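Local coordinates for agenet domain-containing protein (Arabidopsis thaliana, PDB 6IE4), which binds a methylated histone H3 tail peptide through two tandem Agenet domains, and so probably reads this chromatin mark, at residues S12-G17 against S76-P81; K37-P42 against K51-Y56; V96-D101 against L140-E145. One frame throughout, in Å; residues are numbered along the deposited sequence.

Contact 1: S12-G17 against S76-P81; sequences SYLKPG and SQLRPP
Y13 lies as a flat slab between a leucine of its own segment and the proline of the other. P80 packs against one face of the Y13 ring: P80 CG sits over it, 4.0 Å from the Y13 ring centroid and 18° off the normal, a CH-pi contact. L14 CG covers the opposite face, over the ring centre. The phenol reaches this slot because Y13 CG stands between its backbone N and carbonyl carbon (chi1 66°). Farther along the ring, Y13 CE2 packs on R79 CA at 3.6 Å. At the tip, Y13 OH gives a weak hydrogen bond to L78 O, 3.3 Å away. On the L14 side of the ring, L14 CD2 meets L78 CD1 at 3.9 Å, methyl to methyl. An alanine at Y13 would probably open a gap between L14 and P80 and leave L78 O without this donor. The contact is packing that lays the loop before strand 19-22 against strand 78-79 of the first Agenet domain. Strand 78-79 pairs with strand 19-22, where E21 takes the R79 guanidinium in a salt bridge. L78 also touches C52 and V54 of strand 51-56. W146 of strand 146-147 meets the Y13 ring edge-to-face and packs on P80.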
loop_
_atom_site.group_PDB
_atom_site.type_symbol
_atom_site.label_atom_id
_atom_site.label_comp_id
_atom_site.label_asym_id
_atom_site.label_seq_id
_atom_site.Cartn_x
_atom_site.Cartn_y
_atom_site.Cartn_z
ATOM N N SER A 12 -0.552 -18.216 8.586
ATOM C CA SER A 12 -0.932 -18.779 7.295
ATOM C C SER A 12 -0.397 -17.964 6.121
ATOM O O SER A 12 0.115 -18.531 5.150
ATOM C CB SER A 12 -2.454 -18.895 7.205
ATOM O OG SER A 12 -2.854 -19.042 5.851
ATOM N N TYR A 13 -0.497 -16.631 6.183
ATOM C CA TYR A 13 -0.353 -15.835 4.965
ATOM C C TYR A 13 1.099 -15.627 4.554
ATOM O O TYR A 13 1.358 -15.320 3.382
ATOM C CB TYR A 13 -1.044 -14.462 5.120
ATOM C CG TYR A 13 -0.449 -13.501 6.150
ATOM C CD1 TYR A 13 -0.616 -13.705 7.523
ATOM C CD2 TYR A 13 0.273 -12.380 5.742
ATOM C CE1 TYR A 13 -0.063 -12.811 8.462
ATOM C CE2 TYR A 13 0.826 -11.493 6.667
ATOM C CZ TYR A 13 0.657 -11.706 8.021
ATOM O OH TYR A 13 1.214 -10.820 8.934
ATOM N N LEU A 14 2.044 -15.793 5.479
ATOM C CA LEU A 14 3.478 -15.730 5.216
ATOM C C LEU A 14 4.060 -16.942 4.499
ATOM O O LEU A 14 5.284 -16.997 4.378
ATOM C CB LEU A 14 4.211 -15.522 6.533
ATOM C CG LEU A 14 3.748 -14.229 7.163
ATOM C CD1 LEU A 14 4.188 -14.145 8.610
ATOM C CD2 LEU A 14 4.392 -13.142 6.345
ATOM N N LYS A 15 3.280 -17.899 4.017
ATOM C CA LYS A 15 3.906 -19.020 3.325
ATOM C C LYS A 15 4.623 -18.515 2.070
ATOM O O LYS A 15 4.127 -17.604 1.392
ATOM C CB LYS A 15 2.879 -20.098 2.963
ATOM C CG LYS A 15 2.880 -21.304 3.921
ATOM C CD LYS A 15 1.698 -21.263 4.899
ATOM C CE LYS A 15 1.983 -21.993 6.220
ATOM N NZ LYS A 15 1.032 -21.572 7.310
ATOM N N PRO A 16 5.807 -19.042 1.754
ATOM C CA PRO A 16 6.498 -18.597 0.539
ATOM C C PRO A 16 5.595 -18.738 -0.677
ATOM O O PRO A 16 4.867 -19.722 -0.826
ATOM C CB PRO A 16 7.709 -19.532 0.454
ATOM C CG PRO A 16 7.930 -19.999 1.833
ATOM C CD PRO A 16 6.584 -20.056 2.491
ATOM N N GLY A 17 5.633 -17.727 -1.535
ATOM C CA GLY A 17 4.777 -17.652 -2.695
ATOM C C GLY A 17 3.545 -16.790 -2.536
ATOM O O GLY A 17 2.936 -16.421 -3.551
ATOM N N SER A 76 6.593 -8.139 10.846
ATOM C CA SER A 76 5.593 -7.223 11.357
ATOM C C SER A 76 5.364 -6.084 10.384
ATOM O O SER A 76 4.384 -5.349 10.517
ATOM C CB SER A 76 6.061 -6.631 12.677
ATOM O OG SER A 76 7.287 -5.950 12.455
ATOM N N GLN A 77 6.190 -5.999 9.354
ATOM C CA GLN A 77 6.014 -5.068 8.263
ATOM C C GLN A 77 5.136 -5.632 7.168
ATOM O O GLN A 77 4.992 -5.000 6.119
ATOM C CB GLN A 77 7.378 -4.723 7.674
ATOM C CG GLN A 77 8.454 -4.501 8.699
ATOM C CD GLN A 77 9.765 -4.090 8.065
ATOM O OE1 GLN A 77 10.798 -4.728 8.276
ATOM N NE2 GLN A 77 9.730 -3.024 7.278
ATOM N N LEU A 78 4.530 -6.792 7.400
ATOM C CA LEU A 78 3.791 -7.516 6.383
ATOM C C LEU A 78 2.353 -7.723 6.820
ATOM O O LEU A 78 2.035 -7.784 8.010
ATOM C CB LEU A 78 4.423 -8.858 6.095
ATOM C CG LEU A 78 5.785 -8.700 5.454
ATOM C CD1 LEU A 78 6.227 -10.024 4.939
ATOM C CD2 LEU A 78 5.729 -7.640 4.332
ATOM N N ARG A 79 1.491 -7.805 5.831
ATOM C CA ARG A 79 0.072 -8.020 6.073
ATOM C C ARG A 79 -0.480 -8.653 4.809
ATOM O O ARG A 79 0.157 -8.624 3.762
ATOM C CB ARG A 79 -0.615 -6.697 6.413
ATOM C CG ARG A 79 -1.094 -5.878 5.220
ATOM C CD ARG A 79 -1.621 -4.555 5.710
ATOM N NE ARG A 79 -2.305 -3.823 4.663
ATOM C CZ ARG A 79 -3.150 -2.830 4.905
ATOM N NH1 ARG A 79 -3.416 -2.464 6.157
ATOM N NH2 ARG A 79 -3.754 -2.230 3.899
ATOM N N PRO A 80 -1.662 -9.252 4.892
ATOM C CA PRO A 80 -2.159 -9.954 3.718
ATOM C C PRO A 80 -2.685 -8.944 2.720
ATOM O O PRO A 80 -2.755 -7.743 3.025
ATOM C CB PRO A 80 -3.295 -10.823 4.277
ATOM C CG PRO A 80 -3.177 -10.746 5.782
ATOM C CD PRO A 80 -2.517 -9.457 6.073
ATOM N N PRO A 81 -3.063 -9.376 1.524
ATOM C CA PRO A 81 -3.714 -8.447 0.607
ATOM C C PRO A 81 -5.002 -7.948 1.235
ATOM O O PRO A 81 -5.608 -8.607 2.086
ATOM C CB PRO A 81 -3.984 -9.304 -0.627
ATOM C CG PRO A 81 -2.907 -10.309 -0.597
ATOM C CD PRO A 81 -2.627 -10.603 0.836
#

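Contact 2: K37-P42 against K51-Y56; sequences KVITIP and KCQVEY
T40 and Q53 are brought together by their first torsions. T40 OG1 stands between its backbone N and carbonyl carbon (chi1 50°), while Q53 CG is anti to its backbone N (chi1 -176°) and the chain runs on extended. T40 OG1 then donates to Q53 OE1 at 3.0 Å, in the amide plane and on a lone pair. The two residues also pair through the backbone: Q53 N bonds to T40 O at 3.0 Å. Q53 O takes I39 N at 2.8 Å and, weakly, T40 N. I39 and T40 thus both face Q53, a classic beta bulge in an antiparallel hairpin. The bulge turns I39 toward the partner strand, where I39 CD1 lies 3.5 Å from E55 CB, the two side chains crossing at about a right angle. Beyond it K37 and E55 form a hydrogen-bonded pair, with E55 N to K37 O at 2.8 Å. V38 and V54 form the non-hydrogen-bonded pair on the other face. Nearer the hairpin turn, I41 CD1 comes within 3.5 Å of C52 CB. The face bearing V38 and V54 meets strand 19-22, V38 on V20 and V54 on I22. Strand 68-74 pairs with the far side of strand 51-56, while Y56 packs on a basic side chain of the bound peptide.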
loop_
_atom_site.group_PDB
_atom_site.type_symbol
_atom_site.label_atom_id
_atom_site.label_comp_id
_atom_site.label_asym_id
_atom_site.label_seq_id
_atom_site.Cartn_x
_atom_site.Cartn_y
_atom_site.Cartn_z
ATOM N N LYS A 37 5.314 -10.298 -2.578
ATOM C CA LYS A 37 5.237 -11.744 -2.427
ATOM C C LYS A 37 6.386 -12.202 -1.547
ATOM O O LYS A 37 7.495 -11.665 -1.618
ATOM C CB LYS A 37 5.357 -12.495 -3.762
ATOM C CG LYS A 37 4.071 -12.736 -4.536
ATOM C CD LYS A 37 4.355 -12.793 -6.059
ATOM C CE LYS A 37 5.765 -13.351 -6.343
ATOM N NZ LYS A 37 5.845 -14.182 -7.581
ATOM N N VAL A 38 6.140 -13.252 -0.784
ATOM C CA VAL A 38 7.155 -13.802 0.096
ATOM C C VAL A 38 8.008 -14.742 -0.745
ATOM O O VAL A 38 7.492 -15.431 -1.629
ATOM C CB VAL A 38 6.533 -14.531 1.299
ATOM C CG1 VAL A 38 7.627 -15.023 2.234
ATOM C CG2 VAL A 38 5.589 -13.616 2.058
ATOM N N ILE A 39 9.320 -14.682 -0.548
ATOM C CA ILE A 39 10.276 -15.505 -1.287
ATOM C C ILE A 39 10.879 -16.575 -0.395
ATOM O O ILE A 39 10.957 -17.743 -0.776
ATOM C CB ILE A 39 11.412 -14.641 -1.873
ATOM C CG1 ILE A 39 10.944 -13.630 -2.891
ATOM C CG2 ILE A 39 12.522 -15.534 -2.441
ATOM C CD1 ILE A 39 12.151 -12.801 -3.346
ATOM N N THR A 40 11.327 -16.174 0.794
ATOM C CA THR A 40 12.080 -17.033 1.697
ATOM C C THR A 40 11.653 -16.719 3.119
ATOM O O THR A 40 11.749 -15.574 3.574
ATOM C CB THR A 40 13.599 -16.867 1.510
ATOM O OG1 THR A 40 13.955 -15.475 1.534
ATOM C CG2 THR A 40 14.086 -17.522 0.204
ATOM N N ILE A 41 11.111 -17.736 3.777
ATOM C CA ILE A 41 10.881 -17.794 5.213
ATOM C C ILE A 41 12.161 -18.391 5.781
ATOM O O ILE A 41 12.829 -19.157 5.070
ATOM C CB ILE A 41 9.626 -18.636 5.512
ATOM C CG1 ILE A 41 8.371 -17.787 5.313
ATOM C CG2 ILE A 41 9.656 -19.283 6.894
ATOM C CD1 ILE A 41 8.410 -16.470 6.064
ATOM N N PRO A 42 12.584 -18.048 7.012
ATOM C CA PRO A 42 13.768 -18.673 7.624
ATOM C C PRO A 42 13.837 -20.199 7.447
ATOM O O PRO A 42 13.540 -20.950 8.375
ATOM C CB PRO A 42 13.620 -18.307 9.105
ATOM C CG PRO A 42 12.935 -16.986 9.078
ATOM C CD PRO A 42 12.005 -17.003 7.878
ATOM N N LYS A 51 12.227 -12.746 10.525
ATOM C CA LYS A 51 12.411 -11.937 9.331
ATOM C C LYS A 51 12.342 -12.828 8.107
ATOM O O LYS A 51 12.841 -13.951 8.114
ATOM C CB LYS A 51 13.761 -11.203 9.333
ATOM C CG LYS A 51 13.925 -10.081 10.346
ATOM C CD LYS A 51 15.394 -9.719 10.513
ATOM C CE LYS A 51 15.582 -8.435 11.312
ATOM N NZ LYS A 51 16.702 -7.613 10.743
ATOM N N CYS A 52 11.736 -12.313 7.060
ATOM C CA CYS A 52 11.621 -13.009 5.798
ATOM C C CYS A 52 12.083 -12.065 4.692
ATOM O O CYS A 52 12.400 -10.898 4.931
ATOM C CB CYS A 52 10.193 -13.481 5.564
ATOM S SG CYS A 52 9.174 -12.062 5.367
ATOM N N GLN A 53 12.117 -12.573 3.470
ATOM C CA GLN A 53 12.510 -11.795 2.308
ATOM C C GLN A 53 11.388 -11.828 1.281
ATOM O O GLN A 53 10.785 -12.876 1.035
ATOM C CB GLN A 53 13.794 -12.352 1.668
ATOM C CG GLN A 53 14.331 -11.545 0.501
ATOM C CD GLN A 53 15.184 -12.378 -0.463
ATOM O OE1 GLN A 53 15.098 -13.612 -0.487
ATOM N NE2 GLN A 53 16.033 -11.704 -1.237
ATOM N N VAL A 54 11.096 -10.672 0.701
ATOM C CA VAL A 54 9.957 -10.524 -0.188
ATOM C C VAL A 54 10.460 -10.024 -1.544
ATOM O O VAL A 54 11.603 -9.595 -1.697
ATOM C CB VAL A 54 8.890 -9.562 0.389
ATOM C CG1 VAL A 54 8.183 -10.173 1.607
ATOM C CG2 VAL A 54 9.518 -8.225 0.779
ATOM N N GLU A 55 9.561 -10.019 -2.514
ATOM C CA GLU A 55 9.833 -9.462 -3.827
ATOM C C GLU A 55 8.660 -8.558 -4.151
ATOM O O GLU A 55 7.514 -9.011 -4.175
ATOM C CB GLU A 55 10.007 -10.568 -4.870
ATOM C CG GLU A 55 9.725 -10.191 -6.319
ATOM C CD GLU A 55 10.180 -11.283 -7.291
ATOM O OE1 GLU A 55 11.258 -11.877 -7.070
ATOM O OE2 GLU A 55 9.437 -11.581 -8.252
ATOM N N TYR A 56 8.947 -7.275 -4.329
ATOM C CA TYR A 56 7.919 -6.296 -4.632
ATOM C C TYR A 56 7.360 -6.568 -6.015
ATOM O O TYR A 56 8.095 -6.950 -6.929
ATOM C CB TYR A 56 8.486 -4.881 -4.562
ATOM C CG TYR A 56 8.925 -4.429 -3.189
ATOM C CD1 TYR A 56 10.026 -5.002 -2.563
ATOM C CD2 TYR A 56 8.292 -3.370 -2.555
ATOM C CE1 TYR A 56 10.447 -4.574 -1.320
ATOM C CE2 TYR A 56 8.707 -2.928 -1.314
ATOM C CZ TYR A 56 9.781 -3.540 -0.700
ATOM O OH TYR A 56 10.208 -3.109 0.532
#

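Contact 3: V96-D101 against L140-E145; sequences VGEEVD and LRFHRE
One carboxylate serves two side chains: D101 OD2 takes R141 and D101 OD1 takes H143. The setting is an antiparallel pairing of short strands in what is probably the second SH3-like Agenet barrel of the tandem. D101 and R141 are its hydrogen-bonded pair: D101 N gives to R141 O and R141 N gives to D101 O, both at 2.8 Å. R141 CG stands between its backbone N and carbonyl carbon (chi1 78°), and the chain then runs extended to NE, alongside D101 CB. R141 comes side-on to make a salt bridge. R141 NE meets the anti lone pair of D101 OD2 at 3.0 Å, and R141 NH2 reaches the same oxygen at 3.2 Å. The guanidinium is also held by a salt bridge from NH1 to E21 and by a cation-pi contact with W108. The carboxylates of D101 and E21 would probably offset the like charge of R79, which lies close to R141 NH2.

Next to this pair, V100 and F142 form the non-hydrogen-bonded pair, and their side chains diverge. H143 N continues the backbone pairing with a weak bond to E99 O. Toward the start of segment 96-101, E98 OE2 lies at the edge of the F142 ring, near its plane, and is salt-bridged to K92. The histidine ring is pinned at both nitrogens: H143 NE2 donates to E145 OE2 at 2.7 Å. H143 ND1 donates to D101 OD1 at 3.0 Å in a nearly straight bond of 176°, with the oxygen in the ring plane and the carboxylate turned 90° to the ring.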
loop_
_atom_site.group_PDB
_atom_site.type_symbol
_atom_site.label_atom_id
_atom_site.label_comp_id
_atom_site.label_asym_id
_atom_site.label_seq_id
_atom_site.Cartn_x
_atom_site.Cartn_y
_atom_site.Cartn_z
ATOM N N VAL A 96 -16.272 13.321 2.487
ATOM C CA VAL A 96 -15.261 14.118 3.171
ATOM C C VAL A 96 -14.927 13.512 4.525
ATOM O O VAL A 96 -15.800 13.378 5.388
ATOM C CB VAL A 96 -15.702 15.581 3.318
ATOM C CG1 VAL A 96 -14.678 16.368 4.113
ATOM C CG2 VAL A 96 -15.880 16.184 1.952
ATOM N N GLY A 97 -13.650 13.197 4.740
ATOM C CA GLY A 97 -13.168 12.709 6.001
ATOM C C GLY A 97 -12.948 11.220 6.046
ATOM O O GLY A 97 -12.355 10.732 7.007
ATOM N N GLU A 98 -13.520 10.484 5.099
ATOM C CA GLU A 98 -13.183 9.082 4.928
ATOM C C GLU A 98 -11.673 8.876 4.837
ATOM O O GLU A 98 -10.968 9.597 4.129
ATOM C CB GLU A 98 -13.871 8.517 3.688
ATOM C CG GLU A 98 -13.985 7.003 3.738
ATOM C CD GLU A 98 -15.201 6.458 3.010
ATOM O OE1 GLU A 98 -15.963 7.241 2.373
ATOM O OE2 GLU A 98 -15.388 5.222 3.099
ATOM N N GLU A 99 -11.173 7.867 5.540
ATOM C CA GLU A 99 -9.813 7.436 5.288
ATOM C C GLU A 99 -9.777 6.507 4.098
ATOM O O GLU A 99 -10.618 5.618 3.955
ATOM C CB GLU A 99 -9.200 6.737 6.493
ATOM C CG GLU A 99 -8.792 7.765 7.446
ATOM C CD GLU A 99 -7.401 8.296 7.183
ATOM O OE1 GLU A 99 -6.590 7.533 6.605
ATOM O OE2 GLU A 99 -7.160 9.503 7.477
ATOM N N VAL A 100 -8.754 6.693 3.273
ATOM C CA VAL A 100 -8.630 6.031 1.990
ATOM C C VAL A 100 -7.157 5.752 1.776
ATOM O O VAL A 100 -6.292 6.257 2.490
ATOM C CB VAL A 100 -9.160 6.886 0.820
ATOM C CG1 VAL A 100 -10.650 7.204 0.962
ATOM C CG2 VAL A 100 -8.346 8.164 0.741
ATOM N N ASP A 101 -6.883 4.928 0.786
ATOM C CA ASP A 101 -5.548 4.700 0.277
ATOM C C ASP A 101 -5.645 5.087 -1.180
ATOM O O ASP A 101 -6.594 4.685 -1.857
ATOM C CB ASP A 101 -5.077 3.242 0.392
ATOM C CG ASP A 101 -4.694 2.834 1.796
ATOM O OD1 ASP A 101 -4.417 3.701 2.657
ATOM O OD2 ASP A 101 -4.635 1.611 2.014
ATOM N N LEU A 140 -8.664 5.024 -5.588
ATOM C CA LEU A 140 -8.761 4.933 -4.147
ATOM C C LEU A 140 -9.279 3.582 -3.716
ATOM O O LEU A 140 -9.992 2.889 -4.443
ATOM C CB LEU A 140 -9.680 6.009 -3.563
ATOM C CG LEU A 140 -9.395 7.424 -4.044
ATOM C CD1 LEU A 140 -10.289 8.357 -3.312
ATOM C CD2 LEU A 140 -7.946 7.766 -3.801
ATOM N N ARG A 141 -8.936 3.250 -2.486
ATOM C CA ARG A 141 -9.554 2.140 -1.812
ATOM C C ARG A 141 -9.825 2.582 -0.384
ATOM O O ARG A 141 -9.249 3.561 0.097
ATOM C CB ARG A 141 -8.648 0.904 -1.867
ATOM C CG ARG A 141 -7.487 0.910 -0.886
ATOM C CD ARG A 141 -6.483 -0.187 -1.209
ATOM N NE ARG A 141 -5.339 -0.169 -0.307
ATOM C CZ ARG A 141 -4.537 -1.209 -0.136
ATOM N NH1 ARG A 141 -4.715 -2.286 -0.893
ATOM N NH2 ARG A 141 -3.515 -1.147 0.712
ATOM N N PHE A 142 -10.691 1.847 0.298
ATOM C CA PHE A 142 -10.996 2.161 1.684
ATOM C C PHE A 142 -9.823 1.695 2.534
ATOM O O PHE A 142 -9.279 0.604 2.325
ATOM C CB PHE A 142 -12.309 1.487 2.111
ATOM C CG PHE A 142 -13.511 1.909 1.278
ATOM C CD1 PHE A 142 -14.064 3.182 1.423
ATOM C CD2 PHE A 142 -14.026 1.079 0.288
ATOM C CE1 PHE A 142 -15.154 3.599 0.643
ATOM C CE2 PHE A 142 -15.103 1.486 -0.506
ATOM C CZ PHE A 142 -15.668 2.752 -0.326
ATOM N N HIS A 143 -9.380 2.551 3.441
ATOM C CA HIS A 143 -8.265 2.187 4.292
ATOM C C HIS A 143 -8.731 1.198 5.353
ATOM O O HIS A 143 -9.656 1.483 6.119
ATOM C CB HIS A 143 -7.656 3.409 4.958
ATOM C CG HIS A 143 -6.511 3.067 5.856
ATOM N ND1 HIS A 143 -5.202 3.051 5.426
ATOM C CD2 HIS A 143 -6.487 2.672 7.151
ATOM C CE1 HIS A 143 -4.416 2.703 6.429
ATOM N NE2 HIS A 143 -5.172 2.465 7.486
ATOM N N ARG A 144 -8.081 0.043 5.400
ATOM C CA ARG A 144 -8.295 -0.937 6.447
ATOM C C ARG A 144 -7.007 -1.080 7.240
ATOM O O ARG A 144 -5.917 -0.770 6.752
ATOM C CB ARG A 144 -8.684 -2.316 5.883
ATOM C CG ARG A 144 -9.653 -2.324 4.722
ATOM C CD ARG A 144 -11.093 -2.128 5.130
ATOM N NE ARG A 144 -11.499 -3.014 6.216
ATOM C CZ ARG A 144 -12.075 -4.199 6.035
ATOM N NH1 ARG A 144 -12.452 -4.925 7.083
ATOM N NH2 ARG A 144 -12.268 -4.661 4.810
ATOM N N GLU A 145 -7.150 -1.507 8.485
ATOM C CA GLU A 145 -6.002 -1.861 9.295
ATOM C C GLU A 145 -6.051 -3.352 9.554
ATOM O O GLU A 145 -7.110 -3.983 9.498
ATOM C CB GLU A 145 -5.972 -1.086 10.618
ATOM C CG GLU A 145 -5.453 0.347 10.503
ATOM C CD GLU A 145 -3.974 0.394 10.188
ATOM O OE1 GLU A 145 -3.183 -0.329 10.845
ATOM O OE2 GLU A 145 -3.600 1.142 9.266
#

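Overall arrangement
From the N terminus, segment 12-17 comes first, and contact 1 closes a long loop when the chain returns at 76-81. Contact 2 is nested inside that loop as a hairpin of strands 32-40 and 51-56. The two touch, for instance where G17 N probably bonds to V38 O. Contact 3 follows in series: it opens at 96-101 and closes at 140-145, on the opposite side of the chain's centre. It lies about 27 Å from contact 2, centre to centre, and does not touch it. Contact 1 does reach contact 3, through a probable hydrogen bond from R79 NH1 to R144 O. This ties strand 78-79 to the loop after strand 140-142, across the two halves of the chain.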